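Local coordinates for protein aspartate aminotransferase (Plasmodium falciparum, PDB 3K7Y) that probably catalyses the reversible, pyridoxal phosphate-dependent transfer of an amino group between L-aspartate and 2-oxoglutarate, giving oxaloacetate and L-glutamate, and works as a homodimer, at residues E30-S35 and V391-D396; E65-L70 and P289-N294; E75-L80 and R295-L300; T322-L327 and I381-I386. All blocks are in the same frame, centred on the assembly; numbering follows the deposited sequence.

Contact 1. Residues E30-S35 and V391-D396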
loop_
_atom_site.group_PDB
_atom_site.type_symbol
_atom_site.label_atom_id
_atom_site.label_comp_id
_atom_site.label_asym_id
_atom_site.label_seq_id
_atom_site.Cartn_x
_atom_site.Cartn_y
_atom_site.Cartn_z
ATOM N N GLU A 30 9.465 26.619 21.442
ATOM C CA GLU A 30 9.611 25.885 22.708
ATOM C C GLU A 30 8.361 25.010 22.951
ATOM O O GLU A 30 8.081 24.566 24.070
ATOM C CB GLU A 30 9.940 26.823 23.895
ATOM C CG GLU A 30 9.588 26.255 25.281
ATOM C CD GLU A 30 10.532 26.679 26.389
ATOM O OE1 GLU A 30 10.572 27.881 26.722
ATOM O OE2 GLU A 30 11.227 25.800 26.941
ATOM N N LYS A 31 7.612 24.764 21.880
ATOM C CA LYS A 31 6.569 23.754 21.908
ATOM C C LYS A 31 7.243 22.397 22.062
ATOM O O LYS A 31 8.319 22.167 21.506
ATOM C CB LYS A 31 5.727 23.801 20.634
ATOM C CG LYS A 31 4.584 24.813 20.671
ATOM C CD LYS A 31 3.676 24.723 19.436
ATOM C CE LYS A 31 4.426 24.945 18.115
ATOM N NZ LYS A 31 3.561 24.784 16.911
ATOM N N ILE A 32 6.623 21.517 22.842
ATOM C CA ILE A 32 7.174 20.180 23.082
ATOM C C ILE A 32 6.265 19.045 22.594
ATOM O O ILE A 32 5.062 19.007 22.866
ATOM C CB ILE A 32 7.605 19.969 24.554
ATOM C CG1 ILE A 32 8.719 20.957 24.919
ATOM C CG2 ILE A 32 8.097 18.549 24.778
ATOM C CD1 ILE A 32 8.976 21.119 26.405
ATOM N N ASN A 33 6.912 18.114 21.900
ATOM C CA ASN A 33 6.323 17.041 21.114
ATOM C C ASN A 33 6.436 15.685 21.792
ATOM O O ASN A 33 7.434 14.987 21.603
ATOM C CB ASN A 33 7.122 16.961 19.814
ATOM C CG ASN A 33 8.619 17.318 20.010
ATOM O OD1 ASN A 33 8.969 18.482 20.242
ATOM N ND2 ASN A 33 9.491 16.314 19.912
ATOM N N LEU A 34 5.436 15.296 22.575
ATOM C CA LEU A 34 5.535 14.030 23.314
ATOM C C LEU A 34 4.413 13.036 23.011
ATOM O O LEU A 34 4.048 12.230 23.860
ATOM C CB LEU A 34 5.627 14.285 24.827
ATOM C CG LEU A 34 6.710 15.213 25.403
ATOM C CD1 LEU A 34 6.539 15.381 26.898
ATOM C CD2 LEU A 34 8.127 14.731 25.091
ATOM N N SER A 35 3.893 13.075 21.791
ATOM C CA SER A 35 2.727 12.277 21.411
ATOM C C SER A 35 3.012 11.452 20.164
ATOM O O SER A 35 2.523 10.324 20.014
ATOM C CB SER A 35 1.554 13.202 21.134
ATOM O OG SER A 35 1.923 14.140 20.141
ATOM N N VAL A 391 14.120 18.464 30.262
ATOM C CA VAL A 391 13.721 17.895 31.551
ATOM C C VAL A 391 13.133 18.901 32.548
ATOM O O VAL A 391 11.996 18.733 32.986
ATOM C CB VAL A 391 14.859 17.092 32.218
ATOM C CG1 VAL A 391 14.963 15.718 31.604
ATOM C CG2 VAL A 391 16.190 17.838 32.122
ATOM N N ASP A 392 13.892 19.944 32.892
ATOM C CA ASP A 392 13.413 20.934 33.853
ATOM C C ASP A 392 12.023 21.395 33.472
ATOM O O ASP A 392 11.058 21.087 34.166
ATOM C CB ASP A 392 14.374 22.134 33.984
ATOM C CG ASP A 392 13.727 23.371 34.679
ATOM O OD1 ASP A 392 14.258 24.498 34.507
ATOM O OD2 ASP A 392 12.696 23.229 35.392
ATOM N N TYR A 393 11.923 22.112 32.360
ATOM C CA TYR A 393 10.656 22.709 31.979
ATOM C C TYR A 393 9.515 21.693 32.097
ATOM O O TYR A 393 8.522 21.934 32.794
ATOM C CB TYR A 393 10.729 23.306 30.578
ATOM C CG TYR A 393 9.463 24.019 30.195
ATOM C CD1 TYR A 393 9.137 25.252 30.767
ATOM C CD2 TYR A 393 8.571 23.456 29.279
ATOM C CE1 TYR A 393 7.958 25.916 30.426
ATOM C CE2 TYR A 393 7.389 24.111 28.927
ATOM C CZ TYR A 393 7.088 25.340 29.500
ATOM O OH TYR A 393 5.923 25.996 29.161
ATOM N N ILE A 394 9.684 20.547 31.444
ATOM C CA ILE A 394 8.675 19.499 31.427
ATOM C C ILE A 394 8.286 19.062 32.841
ATOM O O ILE A 394 7.111 19.117 33.222
ATOM C CB ILE A 394 9.168 18.270 30.637
ATOM C CG1 ILE A 394 9.464 18.645 29.187
ATOM C CG2 ILE A 394 8.134 17.166 30.681
ATOM C CD1 ILE A 394 10.167 17.572 28.415
ATOM N N ALA A 395 9.291 18.634 33.602
ATOM C CA ALA A 395 9.094 18.018 34.905
ATOM C C ALA A 395 8.456 19.012 35.853
ATOM O O ALA A 395 7.518 18.671 36.580
ATOM C CB ALA A 395 10.418 17.504 35.455
ATOM N N ASP A 396 8.956 20.242 35.814
ATOM C CA ASP A 396 8.345 21.346 36.527
ATOM C C ASP A 396 6.858 21.454 36.189
ATOM O O ASP A 396 6.014 21.254 37.058
ATOM C CB ASP A 396 9.080 22.652 36.221
ATOM C CG ASP A 396 8.473 23.848 36.923
ATOM O OD1 ASP A 396 7.577 23.686 37.784
ATOM O OD2 ASP A 396 8.905 24.967 36.602
#

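Contact 2. Residues E65-L70 and P289-N294. With PLP (pyridoxal-5'-phosphate), chain B.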
loop_
_atom_site.group_PDB
_atom_site.type_symbol
_atom_site.label_atom_id
_atom_site.label_comp_id
_atom_site.label_asym_id
_atom_site.label_seq_id
_atom_site.Cartn_x
_atom_site.Cartn_y
_atom_site.Cartn_z
ATOM N N GLU A 65 16.384 -1.274 -13.432
ATOM C CA GLU A 65 15.010 -1.652 -13.757
ATOM C C GLU A 65 14.099 -1.615 -12.528
ATOM O O GLU A 65 14.560 -1.844 -11.407
ATOM C CB GLU A 65 15.004 -3.064 -14.297
ATOM C CG GLU A 65 15.259 -3.180 -15.765
ATOM C CD GLU A 65 14.988 -4.592 -16.264
ATOM O OE1 GLU A 65 14.434 -5.416 -15.491
ATOM O OE2 GLU A 65 15.330 -4.880 -17.435
ATOM N N LYS A 66 12.808 -1.351 -12.737
ATOM C CA LYS A 66 11.823 -1.370 -11.641
ATOM C C LYS A 66 10.580 -2.224 -11.942
ATOM O O LYS A 66 9.535 -1.691 -12.286
ATOM C CB LYS A 66 11.422 0.054 -11.264
ATOM C CG LYS A 66 12.589 0.915 -10.834
ATOM C CD LYS A 66 12.174 2.356 -10.577
ATOM C CE LYS A 66 13.383 3.291 -10.627
ATOM N NZ LYS A 66 13.044 4.705 -10.279
ATOM N N PRO A 67 10.693 -3.559 -11.801
ATOM C CA PRO A 67 9.597 -4.500 -12.064
ATOM C C PRO A 67 8.536 -4.636 -10.957
ATOM O O PRO A 67 8.823 -4.413 -9.775
ATOM C CB PRO A 67 10.319 -5.844 -12.223
ATOM C CG PRO A 67 11.769 -5.523 -12.246
ATOM C CD PRO A 67 11.938 -4.276 -11.494
ATOM N N TYR A 68 7.323 -4.999 -11.366
ATOM C CA TYR A 68 6.281 -5.467 -10.474
ATOM C C TYR A 68 6.776 -6.675 -9.678
ATOM O O TYR A 68 7.395 -7.579 -10.259
ATOM C CB TYR A 68 5.094 -5.964 -11.295
ATOM C CG TYR A 68 4.189 -4.944 -11.914
ATOM C CD1 TYR A 68 3.755 -3.837 -11.201
ATOM C CD2 TYR A 68 3.711 -5.117 -13.212
ATOM C CE1 TYR A 68 2.887 -2.906 -11.776
ATOM C CE2 TYR A 68 2.842 -4.189 -13.801
ATOM C CZ TYR A 68 2.434 -3.090 -13.068
ATOM O OH TYR A 68 1.573 -2.168 -13.606
ATOM N N LEU A 69 6.472 -6.714 -8.374
ATOM C CA LEU A 69 6.780 -7.879 -7.520
ATOM C C LEU A 69 5.720 -9.011 -7.526
ATOM O O LEU A 69 4.632 -8.882 -6.952
ATOM C CB LEU A 69 7.092 -7.431 -6.093
ATOM C CG LEU A 69 8.450 -6.753 -5.889
ATOM C CD1 LEU A 69 8.660 -6.319 -4.427
ATOM C CD2 LEU A 69 9.596 -7.650 -6.356
ATOM N N LEU A 70 6.103 -10.136 -8.131
ATOM C CA LEU A 70 5.191 -11.207 -8.600
ATOM C C LEU A 70 4.081 -11.719 -7.663
ATOM O O LEU A 70 2.934 -11.728 -8.080
ATOM C CB LEU A 70 5.971 -12.423 -9.185
ATOM C CG LEU A 70 7.443 -12.411 -9.666
ATOM C CD1 LEU A 70 7.957 -13.852 -9.887
ATOM C CD2 LEU A 70 7.667 -11.543 -10.917
ATOM N N PRO A 289 3.584 -5.074 -3.648
ATOM C CA PRO A 289 4.373 -4.210 -2.767
ATOM C C PRO A 289 5.406 -3.353 -3.492
ATOM O O PRO A 289 5.770 -3.638 -4.645
ATOM C CB PRO A 289 5.118 -5.208 -1.874
ATOM C CG PRO A 289 4.498 -6.543 -2.147
ATOM C CD PRO A 289 4.043 -6.469 -3.550
ATOM N N VAL A 290 5.880 -2.317 -2.791
ATOM C CA VAL A 290 6.923 -1.397 -3.276
ATOM C C VAL A 290 8.296 -2.069 -3.445
ATOM O O VAL A 290 8.844 -2.685 -2.515
ATOM C CB VAL A 290 7.016 -0.130 -2.388
ATOM C CG1 VAL A 290 8.155 0.803 -2.844
ATOM C CG2 VAL A 290 5.687 0.592 -2.413
ATOM N N ILE A 291 8.835 -1.948 -4.651
ATOM C CA ILE A 291 10.079 -2.608 -4.996
ATOM C C ILE A 291 11.277 -1.888 -4.360
ATOM O O ILE A 291 12.212 -2.532 -3.889
ATOM C CB ILE A 291 10.175 -2.795 -6.534
ATOM C CG1 ILE A 291 10.962 -4.066 -6.899
ATOM C CG2 ILE A 291 10.593 -1.510 -7.228
ATOM C CD1 ILE A 291 12.197 -3.857 -7.697
ATOM N N HIS A 292 11.216 -0.561 -4.290
ATOM C CA HIS A 292 12.282 0.214 -3.661
ATOM C C HIS A 292 12.507 -0.196 -2.223
ATOM O O HIS A 292 13.629 -0.503 -1.829
ATOM C CB HIS A 292 11.986 1.712 -3.714
ATOM C CG HIS A 292 12.819 2.523 -2.769
ATOM N ND1 HIS A 292 14.092 2.956 -3.078
ATOM C CD2 HIS A 292 12.560 2.975 -1.516
ATOM C CE1 HIS A 292 14.574 3.654 -2.068
ATOM N NE2 HIS A 292 13.666 3.677 -1.106
ATOM N N THR A 293 11.441 -0.186 -1.436
ATOM C CA THR A 293 11.581 -0.459 -0.020
ATOM C C THR A 293 11.960 -1.917 0.170
ATOM O O THR A 293 12.606 -2.266 1.135
ATOM C CB THR A 293 10.367 0.033 0.825
ATOM O OG1 THR A 293 9.208 -0.742 0.528
ATOM C CG2 THR A 293 10.049 1.490 0.501
ATOM N N ASN A 294 11.619 -2.759 -0.795
ATOM C CA ASN A 294 12.094 -4.133 -0.768
ATOM C C ASN A 294 13.595 -4.188 -0.903
ATOM O O ASN A 294 14.269 -4.800 -0.087
ATOM C CB ASN A 294 11.464 -4.959 -1.881
ATOM C CG ASN A 294 12.005 -6.373 -1.928
ATOM O OD1 ASN A 294 13.206 -6.584 -2.112
ATOM N ND2 ASN A 294 11.119 -7.354 -1.766
HETATM N N1 PLP B . -6.392 0.609 -14.762
HETATM C C2 PLP B . -6.051 0.045 -15.965
HETATM C C2A PLP B . -6.987 0.198 -17.102
HETATM C C3 PLP B . -4.851 -0.638 -16.096
HETATM O O3 PLP B . -4.500 -1.186 -17.304
HETATM C C4 PLP B . -3.999 -0.759 -14.997
HETATM C C4A PLP B . -2.654 -1.379 -15.229
HETATM O O4A PLP B . -1.690 -0.646 -15.490
HETATM C C5 PLP B . -4.334 -0.177 -13.759
HETATM C C6 PLP B . -5.551 0.500 -13.661
HETATM C C5A PLP B . -3.481 -0.266 -12.491
HETATM O O4P PLP B . -2.114 0.083 -12.615
HETATM P P PLP B . -1.090 -0.141 -11.378
HETATM O O1P PLP B . 0.044 0.844 -11.427
HETATM O O2P PLP B . -0.446 -1.495 -11.511
HETATM O O3P PLP B . -1.871 0.030 -10.095
#

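Contact 3. Residues E75-L80 and R295-L300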
loop_
_atom_site.group_PDB
_atom_site.type_symbol
_atom_site.label_atom_id
_atom_site.label_comp_id
_atom_site.label_asym_id
_atom_site.label_seq_id
_atom_site.Cartn_x
_atom_site.Cartn_y
_atom_site.Cartn_z
ATOM N N GLU A 75 12.671 -13.401 -2.567
ATOM C CA GLU A 75 13.160 -14.612 -1.928
ATOM C C GLU A 75 14.152 -14.271 -0.807
ATOM O O GLU A 75 14.147 -14.915 0.245
ATOM C CB GLU A 75 13.798 -15.526 -2.976
ATOM C CG GLU A 75 14.591 -14.789 -4.088
ATOM C CD GLU A 75 13.710 -14.130 -5.174
ATOM O OE1 GLU A 75 14.173 -13.130 -5.774
ATOM O OE2 GLU A 75 12.572 -14.601 -5.434
ATOM N N ASP A 76 14.989 -13.255 -1.038
ATOM C CA ASP A 76 15.897 -12.706 -0.017
ATOM C C ASP A 76 15.129 -12.014 1.091
ATOM O O ASP A 76 15.435 -12.197 2.271
ATOM C CB ASP A 76 16.857 -11.685 -0.627
ATOM C CG ASP A 76 17.686 -12.261 -1.744
ATOM O OD1 ASP A 76 17.697 -11.651 -2.836
ATOM O OD2 ASP A 76 18.317 -13.323 -1.533
ATOM N N PHE A 77 14.144 -11.200 0.702
ATOM C CA PHE A 77 13.256 -10.541 1.665
ATOM C C PHE A 77 12.654 -11.559 2.625
ATOM O O PHE A 77 12.753 -11.408 3.836
ATOM C CB PHE A 77 12.131 -9.778 0.955
ATOM C CG PHE A 77 11.397 -8.818 1.848
ATOM C CD1 PHE A 77 11.717 -7.469 1.845
ATOM C CD2 PHE A 77 10.399 -9.263 2.706
ATOM C CE1 PHE A 77 11.055 -6.573 2.683
ATOM C CE2 PHE A 77 9.730 -8.378 3.540
ATOM C CZ PHE A 77 10.059 -7.032 3.528
ATOM N N SER A 78 12.049 -12.605 2.081
ATOM C CA SER A 78 11.362 -13.561 2.925
ATOM C C SER A 78 12.283 -14.487 3.737
ATOM O O SER A 78 11.795 -15.177 4.628
ATOM C CB SER A 78 10.282 -14.335 2.149
ATOM O OG SER A 78 10.814 -15.467 1.488
ATOM N N THR A 79 13.590 -14.513 3.451
ATOM C CA THR A 79 14.520 -15.287 4.304
ATOM C C THR A 79 15.305 -14.385 5.219
ATOM O O THR A 79 15.407 -14.668 6.401
ATOM C CB THR A 79 15.507 -16.266 3.553
ATOM O OG1 THR A 79 16.374 -15.535 2.678
ATOM C CG2 THR A 79 14.766 -17.384 2.780
ATOM N N LEU A 80 15.862 -13.307 4.671
ATOM C CA LEU A 80 16.596 -12.320 5.460
ATOM C C LEU A 80 15.753 -11.806 6.618
ATOM O O LEU A 80 16.203 -11.768 7.757
ATOM C CB LEU A 80 17.028 -11.148 4.586
ATOM C CG LEU A 80 18.289 -11.359 3.767
ATOM C CD1 LEU A 80 18.316 -10.350 2.651
ATOM C CD2 LEU A 80 19.535 -11.243 4.637
ATOM N N ARG A 295 14.105 -3.552 -1.951
ATOM C CA ARG A 295 15.550 -3.450 -2.196
ATOM C C ARG A 295 16.346 -2.820 -1.029
ATOM O O ARG A 295 17.324 -3.411 -0.577
ATOM C CB ARG A 295 15.824 -2.714 -3.514
ATOM C CG ARG A 295 15.341 -3.472 -4.763
ATOM C CD ARG A 295 15.337 -2.598 -6.024
ATOM N NE ARG A 295 15.256 -3.411 -7.240
ATOM C CZ ARG A 295 15.149 -2.929 -8.478
ATOM N NH1 ARG A 295 15.097 -1.623 -8.697
ATOM N NH2 ARG A 295 15.090 -3.764 -9.508
ATOM N N ILE A 296 15.930 -1.656 -0.518
ATOM C CA ILE A 296 16.617 -1.026 0.634
ATOM C C ILE A 296 16.841 -2.019 1.759
ATOM O O ILE A 296 17.908 -2.041 2.360
ATOM C CB ILE A 296 15.825 0.162 1.246
ATOM C CG1 ILE A 296 15.285 1.101 0.157
ATOM C CG2 ILE A 296 16.669 0.927 2.281
ATOM C CD1 ILE A 296 16.352 1.705 -0.774
ATOM N N LEU A 297 15.827 -2.837 2.035
ATOM C CA LEU A 297 15.865 -3.789 3.139
ATOM C C LEU A 297 16.836 -4.948 2.925
ATOM O O LEU A 297 17.685 -5.227 3.773
ATOM C CB LEU A 297 14.465 -4.313 3.430
ATOM C CG LEU A 297 14.217 -4.333 4.936
ATOM C CD1 LEU A 297 12.820 -3.814 5.254
ATOM C CD2 LEU A 297 14.505 -5.704 5.558
ATOM N N CYS A 298 16.698 -5.627 1.793
ATOM C CA CYS A 298 17.636 -6.677 1.406
ATOM C C CYS A 298 19.099 -6.224 1.459
ATOM O O CYS A 298 19.931 -6.921 2.029
ATOM C CB CYS A 298 17.300 -7.190 0.016
ATOM S SG CYS A 298 15.660 -7.834 -0.061
ATOM N N GLN A 299 19.392 -5.059 0.879
ATOM C CA GLN A 299 20.746 -4.523 0.835
ATOM C C GLN A 299 21.367 -4.377 2.225
ATOM O O GLN A 299 22.453 -4.920 2.477
ATOM C CB GLN A 299 20.766 -3.179 0.107
ATOM C CG GLN A 299 22.094 -2.867 -0.597
ATOM C CD GLN A 299 22.143 -3.373 -2.038
ATOM O OE1 GLN A 299 21.862 -4.542 -2.315
ATOM N NE2 GLN A 299 22.502 -2.490 -2.963
ATOM N N LEU A 300 20.684 -3.648 3.112
ATOM C CA LEU A 300 21.127 -3.493 4.501
ATOM C C LEU A 300 21.322 -4.860 5.152
ATOM O O LEU A 300 22.446 -5.258 5.476
ATOM C CB LEU A 300 20.124 -2.661 5.321
ATOM C CG LEU A 300 20.471 -2.400 6.802
ATOM C CD1 LEU A 300 19.927 -1.067 7.272
ATOM C CD2 LEU A 300 19.981 -3.509 7.734
#

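Contact 4. Residues T322-L327 and I381-I386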
loop_
_atom_site.group_PDB
_atom_site.type_symbol
_atom_site.label_atom_id
_atom_site.label_comp_id
_atom_site.label_asym_id
_atom_site.label_seq_id
_atom_site.Cartn_x
_atom_site.Cartn_y
_atom_site.Cartn_z
ATOM N N THR A 322 16.129 3.984 27.326
ATOM C CA THR A 322 15.797 3.543 28.681
ATOM C C THR A 322 16.525 4.410 29.714
ATOM O O THR A 322 16.022 4.596 30.817
ATOM C CB THR A 322 15.957 2.014 28.934
ATOM O OG1 THR A 322 17.289 1.721 29.318
ATOM C CG2 THR A 322 15.591 1.188 27.726
ATOM N N ASN A 323 17.671 4.981 29.325
ATOM C CA ASN A 323 18.422 5.941 30.166
ATOM C C ASN A 323 17.666 7.261 30.336
ATOM O O ASN A 323 17.415 7.710 31.456
ATOM C CB ASN A 323 19.840 6.211 29.613
ATOM C CG ASN A 323 20.773 4.990 29.717
ATOM O OD1 ASN A 323 20.383 3.928 30.212
ATOM N ND2 ASN A 323 22.010 5.146 29.238
ATOM N N ASN A 324 17.313 7.874 29.210
ATOM C CA ASN A 324 16.427 9.034 29.161
ATOM C C ASN A 324 15.155 8.906 30.048
ATOM O O ASN A 324 14.746 9.869 30.688
ATOM C CB ASN A 324 16.023 9.274 27.707
ATOM C CG ASN A 324 16.018 10.745 27.324
ATOM O OD1 ASN A 324 16.726 11.560 27.930
ATOM N ND2 ASN A 324 15.234 11.092 26.292
ATOM N N ARG A 325 14.538 7.720 30.069
ATOM C CA ARG A 325 13.390 7.411 30.939
ATOM C C ARG A 325 13.758 7.414 32.425
ATOM O O ARG A 325 13.027 7.967 33.257
ATOM C CB ARG A 325 12.787 6.051 30.565
ATOM C CG ARG A 325 11.571 5.633 31.394
ATOM C CD ARG A 325 11.231 4.164 31.205
ATOM N NE ARG A 325 10.575 3.893 29.928
ATOM C CZ ARG A 325 11.214 3.585 28.800
ATOM N NH1 ARG A 325 12.542 3.512 28.775
ATOM N NH2 ARG A 325 10.528 3.344 27.686
ATOM N N ILE A 326 14.876 6.775 32.763
ATOM C CA ILE A 326 15.398 6.823 34.134
ATOM C C ILE A 326 15.597 8.277 34.583
ATOM O O ILE A 326 15.000 8.703 35.567
ATOM C CB ILE A 326 16.682 5.958 34.290
ATOM C CG1 ILE A 326 16.291 4.496 34.444
ATOM C CG2 ILE A 326 17.551 6.412 35.471
ATOM C CD1 ILE A 326 17.346 3.562 33.961
ATOM N N LEU A 327 16.396 9.036 33.830
ATOM C CA LEU A 327 16.636 10.452 34.111
ATOM C C LEU A 327 15.328 11.178 34.376
ATOM O O LEU A 327 15.188 11.891 35.374
ATOM C CB LEU A 327 17.335 11.131 32.929
ATOM C CG LEU A 327 17.911 12.550 33.068
ATOM C CD1 LEU A 327 18.103 13.150 31.698
ATOM C CD2 LEU A 327 17.055 13.485 33.871
ATOM N N ILE A 381 3.602 8.543 26.686
ATOM C CA ILE A 381 4.611 9.595 26.600
ATOM C C ILE A 381 5.792 9.226 25.746
ATOM O O ILE A 381 6.522 8.281 26.053
ATOM C CB ILE A 381 5.113 9.958 27.990
ATOM C CG1 ILE A 381 4.373 11.175 28.513
ATOM C CG2 ILE A 381 6.611 10.222 28.006
ATOM C CD1 ILE A 381 4.602 11.350 29.985
ATOM N N ASN A 382 5.988 9.998 24.686
ATOM C CA ASN A 382 7.146 9.831 23.843
ATOM C C ASN A 382 8.400 10.285 24.593
ATOM O O ASN A 382 8.663 11.485 24.723
ATOM C CB ASN A 382 6.975 10.593 22.531
ATOM C CG ASN A 382 7.922 10.112 21.465
ATOM O OD1 ASN A 382 8.227 8.927 21.397
ATOM N ND2 ASN A 382 8.402 11.027 20.625
ATOM N N VAL A 383 9.156 9.312 25.097
ATOM C CA VAL A 383 10.330 9.578 25.909
ATOM C C VAL A 383 11.444 10.156 25.059
ATOM O O VAL A 383 12.147 11.056 25.490
ATOM C CB VAL A 383 10.810 8.307 26.645
ATOM C CG1 VAL A 383 12.252 8.449 27.104
ATOM C CG2 VAL A 383 9.911 8.014 27.836
ATOM N N SER A 384 11.578 9.654 23.837
ATOM C CA SER A 384 12.683 10.041 22.945
ATOM C C SER A 384 12.756 11.544 22.652
ATOM O O SER A 384 13.723 12.015 22.039
ATOM C CB SER A 384 12.616 9.251 21.639
ATOM O OG SER A 384 11.282 9.205 21.175
ATOM N N GLY A 385 11.744 12.285 23.107
ATOM C CA GLY A 385 11.664 13.721 22.864
ATOM C C GLY A 385 11.902 14.569 24.098
ATOM O O GLY A 385 11.360 15.673 24.213
ATOM N N ILE A 386 12.709 14.059 25.025
ATOM C CA ILE A 386 13.043 14.808 26.235
ATOM C C ILE A 386 14.549 15.057 26.271
ATOM O O ILE A 386 15.326 14.181 26.663
ATOM C CB ILE A 386 12.568 14.100 27.533
ATOM C CG1 ILE A 386 11.058 13.859 27.514
ATOM C CG2 ILE A 386 12.889 14.961 28.717
ATOM C CD1 ILE A 386 10.592 12.729 28.399
#

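Contact 1. Residues E30-S35 and V391-D396
Y393 and I32 meet with two extended torsions: chi1 of the tyrosine (-176°) sets its CG anti to the backbone N, and chi2 of the isoleucine (164°) sets CD1 anti to its own CA; that methyl and the ring then come together. The single methyl serves two partners. I32 CD1 lies 3.7 Å from Y393 CD2, at the edge of the ring and near its plane, and I32 CD1 is also 3.8 Å from I394 CG1, so that it sits where two successive helical residues come together. Both pairs of side chains run obliquely to one another. Farther along, L34 CD1 makes a looser approach to I394 CG2, at 4.5 Å. E30 treats the same ring differently. Its OE2 hangs over one face, displaced toward the rim and 4.1 Å from Y393 CG, with the carboxylate and ring planes only 23° apart.

The two segments come from early and late in the sequence, 356 residues apart, and meet in the small domain. I32 shares backbone hydrogen bonds with H372 and Y374 in a short parallel pairing of strands, and I394 is backed by F328 of helix 304-335 and by I386. Chemically, the contact illustrates a graded interface. Its buried part is apolar, the I32 methyl lying against I394 CG1 and the tyrosine edge, with L34 adding little. At the exposed margin, a carboxylate lying over an electron-rich ring would be expected to bring only weak attraction.

Contact 2. Residues E65-L70 and P289-N294
L69 and I291 cross at about a right angle, and the rest of this contact is arranged round that crossing. CG of the leucine, set anti to its own carbonyl carbon (chi1 -73°), lies 3.8 Å from I291 CG1, while its two methyls spread to different neighbours. L69 CD2 stays with the isoleucine, whereas L69 CD1 passes toward N294, 3.8 Å from ND2, and also rests near the carbonyl oxygen of P289. Nearer the backbone, CB of L69 is 4.1 Å from the ring atom CD of P289. I291 runs obliquely to P67: its CD1 is 3.8 Å from P67 CD, and its CG1 lies beside the oxygen of P67. The N294 amide that borders the leucine is held elsewhere, by ND2 bonds to T74 and Q102.

The contact thus packs a loop without regular structure against the first turn of helix 291-302, and the ends of K66 and Y68 lead to the second subunit. K66 extends to a salt bridge with D56 of that subunit. Y68, placed between the packed residues P67 and L69, faces away from the helix; its OH hydrogen-bonds to K249 NZ of the second subunit and lies 3.0 Å from O2P of the pyridoxal phosphate bound there. A tyrosine lent across the dimer interface to the partner's cofactor is characteristic of class I aminotransferases, whose active sites are built from both subunits.

Contact 3. Residues E75-L80 and R295-L300
F77 and C298 mark the centre of a helix-helix packing in the large, cofactor-binding domain of this aminotransferase fold, where helices 75-80 and 295-300 approach to 9.4 Å between axes at a crossing angle of 57°. The phenylalanine can be followed outward. Its CB is 4.2 Å from C298 SG, so contact begins at the root of the side chain. CG then stands anti to the backbone N (chi1 -166°), and the ring projects past the cysteine, with the sulfur beside its edge and near its plane. Farther out, F77 CE1 meets L297, 4.2 Å from CB and equally close to CD1, the two side chains crossing obliquely. Beyond these segments the F77 side chain also touches N294 of the same partner helix and Q102 of strand 98-104, at the edge of the main sheet.

The cysteine works from the other direction. Its sulfur enters the surface of helix 75-86, lying near the backbone of F77 and touching CB of D76 at 4.1 Å. Consistent with so small a side chain at the centre, the CA atoms of F77 and C298 are 5.8 Å apart. One turn onward, L80 closes the contact: its CD1 rests on the backbone and CB of C298, with L80 CD1 3.8 Å from C298 O.

Contact 4. Residues T322-L327 and I381-I386
N324 and V383 join the long helix 304-335 to the turn that follows strand 380-382, which pairs antiparallel with strand 355-357 in the small domain of this aminotransferase fold. The polar part of the contact belongs to one amide. N324 ND2 gives a hydrogen bond to I386 O, 3.1 Å long and bent, with an angle of 144° at the hydrogen; the acceptor lies close to the plane of the amide, while the nitrogen stands 27° out of the plane of the carbonyl. The same ND2 is 3.2 Å from V383 O. N324 OD1, however, is 3.2 Å from I386 O, two acceptors side by side, so the amide is not cleanly oriented at this resolution. I386 N makes a weak bond back to V383 O within the turn.

The apolar part is centred on V383. Its CG1 stands anti to the backbone N (chi1 161°) and bears on the helix, 3.9 Å from N324 CB. The CB of S384 points away from the helix, while its CA stays beside the N324 amide. I386 CB points toward the helix, 4.2 Å from N324 ND2, and its side chain packs against F328, V391 and I394.

Charge is handled outside this pair of segments. The guanidinium of R325 bonds through NH2 to the carbonyl oxygens of F355 and G353. At the other end of the arginine, V383 CG1 lies 4.2 Å from R325 CB and 3.8 Å from R325 N.

The four contacts form two clusters. Contacts 1 and 4, in the small domain, have centres 11 Å apart and touch directly, L34 O probably accepting a hydrogen bond from N382 N. Contacts 2 and 3, in the large-domain part, lie 12 Å apart and share helix 291-302, and E65 O probably bonds to R295 NH2. Between clusters the centres lie 32 to 42 Å apart without touching. Along the chain, contacts 2 and 3 interleave and close before contact 4 opens, and contact 1 spans all three. Helix 304-335, following helix 291-302, leads from the cluster whose contact 2 borders the second subunit to the small-domain one, where residues 30-35 meet the C-terminal helix 390-403.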